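Local coordinates for protein phosphoinositol-specific phospholipase C (Pseudomonas sp., PDB 5FYP) that probably cleaves phosphoinositides at the glycerol-phosphate bond in a calcium-dependent reaction, as a bacterial phospholipase C with a TIM-barrel-type catalytic domain, at residues A[3-6]-A[7-10]. Residues are numbered along the deposited sequence; the frame is centred on the assembly and turned at random.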
loop_
_atom_site.group_PDB
_atom_site.type_symbol
_atom_site.label_atom_id
_atom_site.label_comp_id
_atom_site.label_asym_id
_atom_site.label_seq_id
_atom_site.Cartn_x
_atom_site.Cartn_y
_atom_site.Cartn_z
ATOM N N GLU A 3 1.456 11.090 17.767
ATOM C CA GLU A 3 2.478 10.191 18.337
ATOM C C GLU A 3 3.880 10.742 18.131
ATOM O O GLU A 3 4.107 11.579 17.273
ATOM C CB GLU A 3 2.380 8.779 17.771
ATOM C CG GLU A 3 2.805 8.638 16.322
ATOM C CD GLU A 3 2.981 7.203 15.842
ATOM O OE1 GLU A 3 3.241 6.266 16.645
ATOM O OE2 GLU A 3 2.906 7.008 14.669
ATOM N N SER A 4 4.841 10.226 18.885
ATOM C CA SER A 4 6.217 10.690 18.743
ATOM C C SER A 4 7.285 9.610 18.953
ATOM O O SER A 4 8.246 9.823 19.696
ATOM C CB SER A 4 6.439 11.896 19.676
ATOM O OG SER A 4 6.168 11.542 21.023
ATOM N N PRO A 5 7.163 8.446 18.278
ATOM C CA PRO A 5 8.257 7.480 18.375
ATOM C C PRO A 5 9.508 8.098 17.759
ATOM O O PRO A 5 9.440 8.890 16.834
ATOM C CB PRO A 5 7.747 6.279 17.555
ATOM C CG PRO A 5 6.821 6.892 16.586
ATOM C CD PRO A 5 6.153 8.028 17.296
ATOM N N ALA A 6 10.657 7.663 18.223
ATOM C CA ALA A 6 11.946 8.250 17.808
ATOM C C ALA A 6 12.228 8.139 16.324
ATOM O O ALA A 6 12.926 8.981 15.770
ATOM C CB ALA A 6 13.099 7.646 18.603
ATOM N N PHE A 7 11.679 7.124 15.671
ATOM C CA PHE A 7 11.989 6.893 14.271
ATOM C C PHE A 7 11.327 7.883 13.324
ATOM O O PHE A 7 11.651 7.884 12.129
ATOM C CB PHE A 7 11.737 5.422 13.846
ATOM C CG PHE A 7 10.302 5.007 13.725
ATOM C CD1 PHE A 7 9.593 5.278 12.578
ATOM C CD2 PHE A 7 9.677 4.279 14.737
ATOM C CE1 PHE A 7 8.296 4.848 12.430
ATOM C CE2 PHE A 7 8.379 3.847 14.583
ATOM C CZ PHE A 7 7.687 4.121 13.417
ATOM N N ILE A 8 10.395 8.693 13.815
ATOM C CA ILE A 8 9.678 9.653 12.949
ATOM C C ILE A 8 10.298 11.036 13.141
ATOM O O ILE A 8 10.300 11.597 14.223
ATOM C CB ILE A 8 8.176 9.704 13.263
ATOM C CG1 ILE A 8 7.560 8.317 13.023
ATOM C CG2 ILE A 8 7.498 10.775 12.394
ATOM C CD1 ILE A 8 6.083 8.221 13.246
ATOM N N ASP A 9 10.821 11.586 12.062
ATOM C CA ASP A 9 11.303 12.978 12.100
ATOM C C ASP A 9 10.096 13.881 12.382
ATOM O O ASP A 9 9.156 13.852 11.622
ATOM C CB ASP A 9 11.989 13.284 10.762
ATOM C CG ASP A 9 12.541 14.680 10.652
ATOM O OD1 ASP A 9 12.136 15.585 11.409
ATOM O OD2 ASP A 9 13.365 14.870 9.747
ATOM N N PRO A 10 10.162 14.728 13.452
ATOM C CA PRO A 10 9.016 15.569 13.773
ATOM C C PRO A 10 8.599 16.522 12.636
ATOM O O PRO A 10 7.441 16.912 12.565
ATOM C CB PRO A 10 9.474 16.335 15.014
ATOM C CG PRO A 10 10.491 15.445 15.639
ATOM C CD PRO A 10 11.208 14.814 14.488
HETATM O O HOH W 1 9.325 11.554 16.650
#
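The ring of Pro5 packs against both Phe7 and Ile8, just where the chain folds back on itself near its N-terminus. Pro5 CB lies 3.9 Å from Phe7 CE2, and Pro5 CG sits over one face of the Phe7 ring. Phe7 CG lies between the backbone N and the carbonyl carbon (chi1 72°), which turns CD2 and CE2 toward Pro5 CB. On the Ile8 side, the CG1 branch stands beside the backbone N and runs out extended (chi2 -178°), so that Ile8 CD1 reaches to 3.7 Å from Pro5 CG. Ile8 CD1 is also 3.7 Å from Glu3 OE2, the two side chains meeting at about a right angle. This carboxylate has its polar partners in the body of the protein: OE1 forms a salt bridge with Arg45, and OE2 accepts a hydrogen bond from the backbone N of Phe112.

The backbone beneath is a type I beta turn from Pro5 to Ile8, closed by a nearly straight bond from Ile8 N to Pro5 O (3.2 Å, 169° at the hydrogen). The looser side of the turn is wet. A water donates to both Pro5 O, at 2.7 Å, and Ile8 O, at 2.6 Å, giving the proline carbonyl a second partner, while Ala6 at the corner is exposed.

Phe7 and Ile8 are buried against Ile295 of strand 295-297, which runs antiparallel beside strand 20-25; backbone hydrogen bonds of Phe7 and Asp9 with Ile295, and of Glu3 with Gly110 in the loop between helix 94-107 and strand 114-120, hold this N-terminal segment to those two parts of the chain.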